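Local coordinates for UBX domain-containing protein 7 (Homo sapiens, PDB 5X3P) that acts as a ubiquitin-binding adapter linking neddylated cullin-RING ligases to the p97 segregase, with p97 engaged by the UBX domain described here, at residues A7-R12 and I21-Q26; R12-K17 and K39-E44; E25-L30 and I64-A69; P53-S58 and G70-E75. The protein carries 1 engineered substitution. One frame throughout, in Å; residues are numbered along the deposited sequence.

Interaction 1: A7-R12 and I21-Q26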
# COMPACT_ATOMS: atom_id res chain seq x y z
N ALA A 7 -7.46 5.56 -5.45
CA ALA A 7 -6.19 4.85 -5.55
C ALA A 7 -6.54 3.42 -5.92
O ALA A 7 -7.02 2.66 -5.08
CB ALA A 7 -5.45 4.86 -4.22
N GLN A 8 -6.34 3.07 -7.18
CA GLN A 8 -6.61 1.73 -7.66
C GLN A 8 -5.32 0.98 -7.49
O GLN A 8 -4.33 1.28 -8.17
CB GLN A 8 -7.03 1.77 -9.12
CG GLN A 8 -8.43 2.31 -9.36
CD GLN A 8 -8.69 2.61 -10.81
OE1 GLN A 8 -7.79 3.08 -11.53
NE2 GLN A 8 -9.91 2.30 -11.28
N LEU A 9 -5.33 0.00 -6.60
CA LEU A 9 -4.09 -0.64 -6.21
C LEU A 9 -4.02 -2.06 -6.73
O LEU A 9 -4.99 -2.81 -6.62
CB LEU A 9 -3.98 -0.66 -4.68
CG LEU A 9 -4.01 0.70 -3.96
CD1 LEU A 9 -3.86 0.53 -2.46
CD2 LEU A 9 -2.90 1.58 -4.49
N MSE A 10 -2.86 -2.42 -7.30
CA MSE A 10 -2.47 -3.81 -7.48
C MSE A 10 -1.53 -4.19 -6.33
O MSE A 10 -0.48 -3.57 -6.15
CB MSE A 10 -1.75 -4.02 -8.82
CG MSE A 10 -0.97 -5.36 -8.89
SE MSE A 10 -2.18 -6.90 -8.93
CE MSE A 10 -2.70 -6.66 -10.77
N LEU A 11 -1.91 -5.21 -5.55
CA LEU A 11 -1.06 -5.69 -4.46
C LEU A 11 -0.35 -6.96 -4.89
O LEU A 11 -0.96 -7.91 -5.39
CB LEU A 11 -1.89 -5.94 -3.20
CG LEU A 11 -2.81 -4.81 -2.78
CD1 LEU A 11 -3.59 -5.23 -1.54
CD2 LEU A 11 -2.01 -3.54 -2.51
N ARG A 12 0.97 -6.98 -4.74
CA ARG A 12 1.78 -8.11 -5.18
C ARG A 12 2.41 -8.73 -3.94
O ARG A 12 3.35 -8.17 -3.37
CB ARG A 12 2.85 -7.64 -6.15
CG ARG A 12 2.32 -6.96 -7.41
CD ARG A 12 1.91 -7.98 -8.46
NE ARG A 12 3.03 -8.86 -8.79
CZ ARG A 12 4.00 -8.54 -9.65
NH1 ARG A 12 3.98 -7.37 -10.27
NH2 ARG A 12 4.98 -9.40 -9.89
N ILE A 21 -7.53 -3.88 -5.20
CA ILE A 21 -8.49 -3.17 -4.36
C ILE A 21 -8.52 -1.71 -4.77
O ILE A 21 -7.56 -1.22 -5.37
CB ILE A 21 -8.12 -3.26 -2.87
CG1 ILE A 21 -6.81 -2.50 -2.59
CG2 ILE A 21 -8.05 -4.71 -2.41
CD1 ILE A 21 -6.43 -2.42 -1.10
N THR A 22 -9.61 -1.00 -4.43
CA THR A 22 -9.65 0.44 -4.66
C THR A 22 -9.90 1.17 -3.35
O THR A 22 -10.82 0.81 -2.62
CB THR A 22 -10.78 0.81 -5.64
OG1 THR A 22 -10.45 0.31 -6.93
CG2 THR A 22 -10.99 2.33 -5.71
N LEU A 23 -9.11 2.19 -3.05
CA LEU A 23 -9.37 3.02 -1.87
C LEU A 23 -9.62 4.46 -2.30
O LEU A 23 -8.97 4.96 -3.22
CB LEU A 23 -8.21 2.94 -0.87
CG LEU A 23 -8.00 1.56 -0.23
CD1 LEU A 23 -6.71 1.48 0.57
CD2 LEU A 23 -9.17 1.19 0.68
N PRO A 24 -10.56 5.15 -1.62
CA PRO A 24 -10.77 6.57 -1.93
C PRO A 24 -9.46 7.33 -1.70
O PRO A 24 -8.67 6.92 -0.83
CB PRO A 24 -11.82 7.01 -0.90
CG PRO A 24 -12.51 5.73 -0.47
CD PRO A 24 -11.44 4.67 -0.54
N GLU A 25 -9.23 8.41 -2.45
CA GLU A 25 -7.96 9.14 -2.36
C GLU A 25 -7.76 9.71 -0.96
O GLU A 25 -6.62 9.91 -0.53
CB GLU A 25 -7.94 10.29 -3.37
CG GLU A 25 -6.62 10.47 -4.05
CD GLU A 25 -6.60 11.66 -5.00
OE1 GLU A 25 -7.33 12.66 -4.75
OE2 GLU A 25 -5.86 11.60 -6.00
N GLN A 26 -8.87 9.96 -0.26
CA GLN A 26 -8.82 10.52 1.10
C GLN A 26 -8.65 9.44 2.17
O GLN A 26 -8.54 9.75 3.36
CB GLN A 26 -10.06 11.37 1.39
CG GLN A 26 -10.18 12.62 0.51
CD GLN A 26 -8.92 13.47 0.54
OE1 GLN A 26 -8.36 13.83 -0.50
NE2 GLN A 26 -8.48 13.82 1.74
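Ala7 and Leu23 face each other as an antiparallel hydrogen-bonded pair, Gln8 and Thr22 as a non-hydrogen-bonded pair, and Leu9 and Ile21 as a second hydrogen-bonded pair, on strands whose axes approach to 4.8 Å at 149°. Each hydrogen-bonded pair carries two bonds: Ala7 N donates to Leu23 O at 2.8 Å and Ala7 O accepts from Leu23 N, while Leu9 N gives to Ile21 O, also at 2.8 Å, and Leu9 O accepts from Ile21 N over a longer 3.1 Å. The side chains illustrate how a hairpin sorts its two faces. Ala7, Leu9, Ile21 and Leu23 lie on one. There Ile21 holds CG1 between the backbone N and the carbonyl carbon (chi1 66°), and CD1 beyond it meets Leu11 CD1 at 4.0 Å, the two side chains crossing at about a right angle, and Leu9 CD1 at 4.1 Å. CG1 of Ile21 touches Leu9 CB nearer the backbone; at the ends of the side chains Leu9 CD1 lies 4.3 Å from Leu23 CD1. On the opposite face Gln8 and Thr22 run side by side in the same direction, with Gln8 CG 3.7 Å from Thr22 OG1; the amide oxygen of Gln8 goes on to a hydrogen bond with Gln74. Strand 18-24 is the outermost strand of the sheet on this side, strand 6-12 is flanked on its other edge by the parallel strand 74-81, and the apolar face is covered by helix 29-38, where Leu32 receives Leu9 and Leu11 and His35 receives Leu11 and Ile21.

Interaction 2: R12-K17 and K39-E44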
# COMPACT_ATOMS: atom_id res chain seq x y z
N ARG A 12 0.97 -6.98 -4.74
CA ARG A 12 1.78 -8.11 -5.18
C ARG A 12 2.41 -8.73 -3.94
O ARG A 12 3.35 -8.17 -3.37
CB ARG A 12 2.85 -7.64 -6.15
CG ARG A 12 2.32 -6.96 -7.41
CD ARG A 12 1.91 -7.98 -8.46
NE ARG A 12 3.03 -8.86 -8.79
CZ ARG A 12 4.00 -8.54 -9.65
NH1 ARG A 12 3.98 -7.37 -10.27
NH2 ARG A 12 4.98 -9.40 -9.89
N TYR A 13 1.87 -9.87 -3.50
CA TYR A 13 2.36 -10.54 -2.28
C TYR A 13 3.56 -11.41 -2.60
O TYR A 13 3.69 -11.88 -3.74
CB TYR A 13 1.22 -11.34 -1.63
CG TYR A 13 0.05 -10.49 -1.16
CD1 TYR A 13 0.09 -9.82 0.06
CD2 TYR A 13 -1.11 -10.38 -1.92
CE1 TYR A 13 -1.00 -9.05 0.50
CE2 TYR A 13 -2.20 -9.62 -1.49
CZ TYR A 13 -2.13 -8.96 -0.28
OH TYR A 13 -3.21 -8.20 0.13
N PRO A 14 4.46 -11.64 -1.62
CA PRO A 14 5.72 -12.23 -2.07
C PRO A 14 5.62 -13.72 -2.40
O PRO A 14 6.59 -14.28 -2.93
CB PRO A 14 6.65 -12.00 -0.87
CG PRO A 14 5.74 -12.10 0.31
CD PRO A 14 4.40 -11.50 -0.15
N ASP A 15 4.49 -14.36 -2.09
CA ASP A 15 4.29 -15.75 -2.50
C ASP A 15 3.82 -15.84 -3.97
O ASP A 15 3.76 -16.93 -4.55
CB ASP A 15 3.32 -16.48 -1.56
CG ASP A 15 1.96 -15.79 -1.46
OD1 ASP A 15 1.80 -14.68 -1.99
OD2 ASP A 15 1.04 -16.37 -0.83
N GLY A 16 3.52 -14.68 -4.56
CA GLY A 16 3.09 -14.60 -5.95
C GLY A 16 1.60 -14.36 -6.10
O GLY A 16 1.09 -14.23 -7.22
N LYS A 17 0.89 -14.31 -4.98
CA LYS A 17 -0.53 -13.95 -4.99
C LYS A 17 -0.72 -12.47 -5.37
O LYS A 17 0.11 -11.61 -5.05
CB LYS A 17 -1.18 -14.24 -3.63
CG LYS A 17 -1.37 -15.74 -3.35
CD LYS A 17 -1.90 -16.05 -1.94
CE LYS A 17 -3.31 -15.54 -1.70
NZ LYS A 17 -4.08 -16.42 -0.76
N LYS A 39 -4.46 -9.84 5.53
CA LYS A 39 -4.16 -10.89 4.54
C LYS A 39 -2.97 -11.73 4.98
O LYS A 39 -2.46 -12.55 4.20
CB LYS A 39 -3.88 -10.29 3.15
CG LYS A 39 -5.09 -9.63 2.49
CD LYS A 39 -6.22 -10.62 2.23
CE LYS A 39 -7.41 -9.92 1.59
NZ LYS A 39 -8.64 -10.75 1.67
N GLY A 40 -2.53 -11.52 6.22
CA GLY A 40 -1.49 -12.33 6.80
C GLY A 40 -0.10 -11.72 6.74
O GLY A 40 0.89 -12.43 6.94
N TYR A 41 -0.01 -10.42 6.47
CA TYR A 41 1.29 -9.77 6.41
C TYR A 41 1.40 -8.60 7.40
O TYR A 41 1.19 -7.44 7.04
CB TYR A 41 1.58 -9.32 4.97
CG TYR A 41 1.61 -10.49 4.01
CD1 TYR A 41 2.78 -11.17 3.77
CD2 TYR A 41 0.45 -10.90 3.36
CE1 TYR A 41 2.81 -12.25 2.90
CE2 TYR A 41 0.47 -11.98 2.49
CZ TYR A 41 1.66 -12.64 2.26
OH TYR A 41 1.71 -13.71 1.40
N PRO A 42 1.73 -8.91 8.66
CA PRO A 42 1.74 -7.90 9.71
C PRO A 42 2.82 -6.86 9.48
O PRO A 42 3.94 -7.21 9.07
CB PRO A 42 2.02 -8.71 10.99
CG PRO A 42 2.59 -10.00 10.53
CD PRO A 42 2.01 -10.27 9.17
N ASN A 43 2.50 -5.60 9.79
CA ASN A 43 3.41 -4.48 9.57
C ASN A 43 4.77 -4.62 10.27
O ASN A 43 5.79 -4.13 9.77
CB ASN A 43 2.74 -3.17 10.00
CG ASN A 43 3.63 -1.97 9.77
OD1 ASN A 43 3.87 -1.58 8.62
ND2 ASN A 43 4.11 -1.35 10.85
N GLU A 44 4.78 -5.29 11.42
CA GLU A 44 6.03 -5.52 12.15
C GLU A 44 7.05 -6.34 11.37
O GLU A 44 8.24 -6.28 11.65
CB GLU A 44 5.77 -6.17 13.53
CG GLU A 44 4.34 -6.68 13.76
CD GLU A 44 3.32 -5.55 13.88
OE1 GLU A 44 3.62 -4.54 14.55
OE2 GLU A 44 2.22 -5.67 13.28
O HOH W 1 -0.35 -14.50 0.19
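Tyr13 and Tyr41 both place CG anti to the carbonyl carbon, beside the backbone N (chi1 -63° and -60°), and from these positions each ring extends toward the opposite loop. The ring planes lie 23° apart but are slid past one another: the centroids are 5.0 Å apart and the rings barely overlap, the nearest atoms being Tyr13 CD1 and Tyr41 CE2, 3.3 Å apart. On the other side of the Tyr41 ring, CE1 meets Pro14 CD at 3.5 Å, the two side chains reaching tip to tip. At the other end of Tyr13 the hydroxyl rests against the alkyl part of Lys39, OH to CG 3.3 Å, while its hydrogen bond is made to Glu19. In loop 12-17 a type I turn runs from Tyr13 to Gly16, closed by the bond from Gly16 N to Tyr13 O. Asp15 adds an Asx turn: its OD1 accepts from Lys17 N at 3.1 Å, the donor standing above the carboxylate plane. In the second loop, Gly40 takes a positive phi and ends helix 29-38 in a Schellman motif, from which Tyr41 departs. A single water lies in the plane of the Tyr41 ring, 2.5 Å from Tyr41 OH and 2.5 Å from Asp15 OD2, to which it donates; both distances are unusually short, so its exact place is doubtful. The chemistry suggests a contact made mainly by ring and aliphatic carbons, with a water between phenol and carboxylate; OD1 of Asp15 is used by its own turn and OD2 by the water.

Interaction 3: E25-L30 and I64-A69. Engineered in segment 64-69: Met66 (natural residue Leu).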
# COMPACT_ATOMS: atom_id res chain seq x y z
N GLU A 25 -9.23 8.41 -2.45
CA GLU A 25 -7.96 9.14 -2.36
C GLU A 25 -7.76 9.71 -0.96
O GLU A 25 -6.62 9.91 -0.53
CB GLU A 25 -7.94 10.29 -3.37
CG GLU A 25 -6.62 10.47 -4.05
CD GLU A 25 -6.60 11.66 -5.00
OE1 GLU A 25 -7.33 12.66 -4.75
OE2 GLU A 25 -5.86 11.60 -6.00
N GLN A 26 -8.87 9.96 -0.26
CA GLN A 26 -8.82 10.52 1.10
C GLN A 26 -8.65 9.44 2.17
O GLN A 26 -8.54 9.75 3.36
CB GLN A 26 -10.06 11.37 1.39
CG GLN A 26 -10.18 12.62 0.51
CD GLN A 26 -8.92 13.47 0.54
OE1 GLN A 26 -8.36 13.83 -0.50
NE2 GLN A 26 -8.48 13.82 1.74
N ALA A 27 -8.63 8.17 1.76
CA ALA A 27 -8.34 7.11 2.71
C ALA A 27 -6.91 7.29 3.22
O ALA A 27 -6.03 7.77 2.48
CB ALA A 27 -8.52 5.74 2.06
N LYS A 28 -6.68 6.92 4.47
CA LYS A 28 -5.36 7.03 5.07
C LYS A 28 -4.52 5.82 4.68
O LYS A 28 -5.07 4.73 4.52
CB LYS A 28 -5.47 7.07 6.59
CG LYS A 28 -6.26 8.25 7.12
CD LYS A 28 -6.56 8.06 8.60
CE LYS A 28 -7.16 9.32 9.20
NZ LYS A 28 -7.68 9.07 10.57
N LEU A 29 -3.20 6.01 4.57
CA LEU A 29 -2.30 4.87 4.32
C LEU A 29 -2.59 3.69 5.26
O LEU A 29 -2.51 2.54 4.86
CB LEU A 29 -0.84 5.29 4.49
CG LEU A 29 -0.16 6.04 3.35
CD1 LEU A 29 1.33 6.20 3.67
CD2 LEU A 29 -0.36 5.30 2.01
N LEU A 30 -2.95 3.99 6.51
CA LEU A 30 -3.22 2.94 7.51
C LEU A 30 -4.23 1.90 7.01
O LEU A 30 -4.10 0.71 7.29
CB LEU A 30 -3.70 3.55 8.83
CG LEU A 30 -3.88 2.62 10.03
CD1 LEU A 30 -2.63 1.77 10.21
CD2 LEU A 30 -4.15 3.43 11.31
N ILE A 64 -1.40 9.75 7.26
CA ILE A 64 -1.65 10.63 6.11
C ILE A 64 -2.48 9.90 5.05
O ILE A 64 -2.53 8.68 5.02
CB ILE A 64 -0.37 11.21 5.48
CG1 ILE A 64 0.39 10.14 4.67
CG2 ILE A 64 0.52 11.82 6.57
CD1 ILE A 64 1.66 10.67 4.03
N THR A 65 -3.12 10.66 4.17
CA THR A 65 -4.01 10.09 3.17
C THR A 65 -3.22 9.69 1.95
O THR A 65 -2.07 10.12 1.80
CB THR A 65 -5.06 11.10 2.71
OG1 THR A 65 -4.40 12.18 2.05
CG2 THR A 65 -5.88 11.63 3.90
N MSE A 66 -3.84 8.90 1.08
CA MSE A 66 -3.23 8.51 -0.19
C MSE A 66 -2.81 9.74 -0.98
O MSE A 66 -1.74 9.76 -1.61
CB MSE A 66 -4.23 7.71 -1.03
CG MSE A 66 -5.04 6.71 -0.26
SE MSE A 66 -3.99 5.11 0.13
CE MSE A 66 -5.16 4.41 1.50
N GLN A 67 -3.68 10.75 -0.98
CA GLN A 67 -3.39 12.00 -1.69
C GLN A 67 -2.21 12.73 -1.04
O GLN A 67 -1.32 13.22 -1.74
CB GLN A 67 -4.63 12.92 -1.73
CG GLN A 67 -4.38 14.27 -2.41
CD GLN A 67 -5.61 15.19 -2.40
OE1 GLN A 67 -6.75 14.73 -2.40
NE2 GLN A 67 -5.37 16.50 -2.40
N GLU A 68 -2.20 12.79 0.30
CA GLU A 68 -1.07 13.42 1.00
C GLU A 68 0.23 12.64 0.76
O GLU A 68 1.32 13.22 0.70
CB GLU A 68 -1.37 13.56 2.50
CG GLU A 68 -2.27 14.76 2.84
CD GLU A 68 -2.99 14.56 4.15
OE1 GLU A 68 -2.94 13.43 4.67
OE2 GLU A 68 -3.60 15.52 4.67
N ALA A 69 0.11 11.32 0.62
CA ALA A 69 1.28 10.47 0.36
C ALA A 69 1.80 10.66 -1.07
O ALA A 69 2.92 10.25 -1.40
CB ALA A 69 0.94 9.01 0.62
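Leu29 and Ile64 lie side by side and point the same way, with Leu29 CD1 4.2 Å from Ile64 CG1, and the other branch of the leucine turns to a different partner: CD2 reaches the selenium of Met66 at 4.1 Å, the two side chains crossing at a slant. Met66 is an engineered residue, leucine in the natural protein, modelled as selenomethionine. The bend at chi2 (-77°) places SE; the methyl CE beyond it sits 3.7 Å from Ala27 CB and 3.0 Å from Lys28 O. Both CD1 and CD2 of Leu29 also touch Ala69 CB. At the opposite end of the contact Glu25 and Gln67 are laid obliquely over one another, the carboxylate and amide planes 58° apart, and their aliphatic parts meet at Glu25 CG and Gln67 CB, 3.9 Å apart. Between these groups Thr65 turns CG2 to Gln26 O at 3.3 Å. Its OG1 has another task: it caps Glu68 N, while Glu68 OE1 accepts from Thr65 N, a capping box at the start of helix 66-69. The backbones are stitched together beneath, as Gln67 N bonds to Glu25 O, Met66 N to Ala27 O at 2.8 Å, and Leu29 N to Ile64 O at 2.8 Å, a single bridge pairing Lys28 with Thr65. The contact thus brings the turn leaving strand 18-24 and entering helix 29-38 against the N-terminal end of short helix 66-69, with Leu60 packed on both Leu29 and Ala69 and Pro5 lying on Glu25.

Interaction 4: P53-S58 and G70-E75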
# COMPACT_ATOMS: atom_id res chain seq x y z
N PRO A 53 5.72 5.64 -9.26
CA PRO A 53 7.01 6.02 -8.64
C PRO A 53 7.40 5.09 -7.50
O PRO A 53 6.54 4.41 -6.90
CB PRO A 53 6.75 7.44 -8.11
CG PRO A 53 5.25 7.68 -8.26
CD PRO A 53 4.75 6.75 -9.30
N ARG A 54 8.70 5.00 -7.24
CA ARG A 54 9.20 4.12 -6.20
C ARG A 54 9.13 4.83 -4.85
O ARG A 54 9.68 5.92 -4.68
CB ARG A 54 10.64 3.69 -6.49
CG ARG A 54 11.22 2.78 -5.41
CD ARG A 54 12.62 2.31 -5.79
NE ARG A 54 13.32 1.67 -4.67
CZ ARG A 54 13.25 0.37 -4.39
NH1 ARG A 54 12.51 -0.44 -5.14
NH2 ARG A 54 13.92 -0.13 -3.36
N ARG A 55 8.45 4.22 -3.90
CA ARG A 55 8.25 4.83 -2.60
C ARG A 55 8.31 3.73 -1.55
O ARG A 55 7.76 2.66 -1.76
CB ARG A 55 6.88 5.51 -2.55
CG ARG A 55 6.78 6.85 -3.29
CD ARG A 55 5.33 7.29 -3.40
NE ARG A 55 4.69 6.30 -4.23
CZ ARG A 55 3.92 6.53 -5.27
NH1 ARG A 55 3.57 7.76 -5.64
NH2 ARG A 55 3.48 5.49 -5.93
N LYS A 56 8.99 4.00 -0.44
CA LYS A 56 8.89 3.11 0.70
C LYS A 56 7.79 3.68 1.57
O LYS A 56 7.99 4.71 2.23
CB LYS A 56 10.22 3.07 1.47
CG LYS A 56 11.44 2.72 0.62
CD LYS A 56 11.92 1.30 0.90
CE LYS A 56 13.32 1.05 0.31
NZ LYS A 56 14.41 1.82 1.00
N LEU A 57 6.61 3.07 1.53
CA LEU A 57 5.46 3.61 2.24
C LEU A 57 5.65 3.48 3.75
O LEU A 57 5.03 4.20 4.55
CB LEU A 57 4.17 2.90 1.80
CG LEU A 57 3.84 2.90 0.30
CD1 LEU A 57 2.51 2.18 0.07
CD2 LEU A 57 3.72 4.33 -0.20
N SER A 58 6.53 2.57 4.16
CA SER A 58 6.80 2.44 5.58
C SER A 58 7.57 3.66 6.07
O SER A 58 7.62 3.92 7.26
CB SER A 58 7.55 1.13 5.89
OG SER A 58 7.85 1.01 7.28
N GLY A 70 0.98 11.28 -1.92
CA GLY A 70 1.35 11.52 -3.30
C GLY A 70 1.18 10.33 -4.23
O GLY A 70 1.82 10.26 -5.28
N LEU A 71 0.32 9.38 -3.85
CA LEU A 71 0.07 8.21 -4.70
C LEU A 71 -0.58 8.63 -6.01
O LEU A 71 -1.29 9.65 -6.06
CB LEU A 71 -0.82 7.19 -3.99
CG LEU A 71 -0.24 6.51 -2.76
CD1 LEU A 71 -0.93 5.17 -2.56
CD2 LEU A 71 1.28 6.34 -2.86
N CYS A 72 -0.33 7.86 -7.06
CA CYS A 72 -0.93 8.11 -8.38
C CYS A 72 -2.31 7.46 -8.45
O CYS A 72 -2.69 6.72 -7.52
CB CYS A 72 -0.02 7.55 -9.47
SG CYS A 72 1.63 8.32 -9.47
N PRO A 73 -3.08 7.75 -9.51
CA PRO A 73 -4.42 7.14 -9.60
C PRO A 73 -4.37 5.61 -9.61
O PRO A 73 -5.30 4.95 -9.15
CB PRO A 73 -4.94 7.64 -10.95
CG PRO A 73 -4.33 9.01 -11.06
CD PRO A 73 -2.90 8.80 -10.54
N GLN A 74 -3.28 5.06 -10.14
CA GLN A 74 -3.10 3.62 -10.13
C GLN A 74 -1.70 3.31 -9.63
O GLN A 74 -0.74 3.98 -10.03
CB GLN A 74 -3.28 3.09 -11.55
CG GLN A 74 -4.64 3.48 -12.17
CD GLN A 74 -4.84 2.84 -13.52
OE1 GLN A 74 -3.87 2.65 -14.28
NE2 GLN A 74 -6.08 2.46 -13.82
N GLU A 75 -1.59 2.31 -8.75
CA GLU A 75 -0.30 1.93 -8.17
C GLU A 75 -0.17 0.44 -8.08
O GLU A 75 -1.16 -0.27 -7.88
CB GLU A 75 -0.17 2.49 -6.75
CG GLU A 75 -0.18 4.00 -6.67
CD GLU A 75 1.19 4.58 -7.00
OE1 GLU A 75 2.15 3.80 -7.16
OE2 GLU A 75 1.33 5.83 -7.06
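Gly70 O lies near Arg55 NH1, 3.1 Å away, though the angle is too poor for a hydrogen bond. Gly70 has positive phi and closes helix 66-69 in a Schellman motif. Next, Leu71 places CD2 over the centre of the Arg55 guanidinium, 3.6 Å above its plane; on the opposite face is Pro53 CB, 4.0 Å from the plane and displaced toward the rim, so the flat group is sandwiched between two aliphatic side chains. The same Leu71 CD2 also touches Leu57 CD2 at 4.1 Å. Pro53, which follows a cis peptide bond, and Arg54 belong to a Phe-Pro-Arg sequence; in related UBX domains this loop inserts into the N domain of p97, and it probably does so here. Arg55, coming directly after, points instead toward segment 70-75, and its NE is hydrogen-bonded to Thr50 OG1. Cys72 follows, its SG 3.5 Å from Pro53 CD, and its backbone N donates to Glu75 OE2 at 2.6 Å, a nearly straight bond (170°) that uses the anti lone pair of that oxygen. Glu75, bent at chi2 (-81°), turns its carboxylate toward Cys72 N, and OE2 also lies at the edge of the guanidinium. The planes are 66° apart, and the salt bridge is modelled with Arg55 NH2 so close to the carboxylate that its exact geometry is doubtful.

All four contacts belong to one ubiquitin-like UBX fold, a mixed sheet packed on helix 29-38. Interaction 1 is the hairpin at one edge, and interaction 2 shares Arg12 with it, their centres 16 Å apart. Interaction 3 takes over at Glu25 and Gln26, about 10 Å from interaction 1 centre to centre, and Leu23 touches Met66 between them. Interaction 4, about 10 Å centre to centre from both, meets interaction 1, which precedes it, where strands 6-12 and 74-81 are neighbours; its segments alternate with those of interaction 3, and Leu71 N probably bonds Met66 O. Interactions 2 and 3 lie 20 Å apart between centres. All lie within the compact UBX domain, which binds p97.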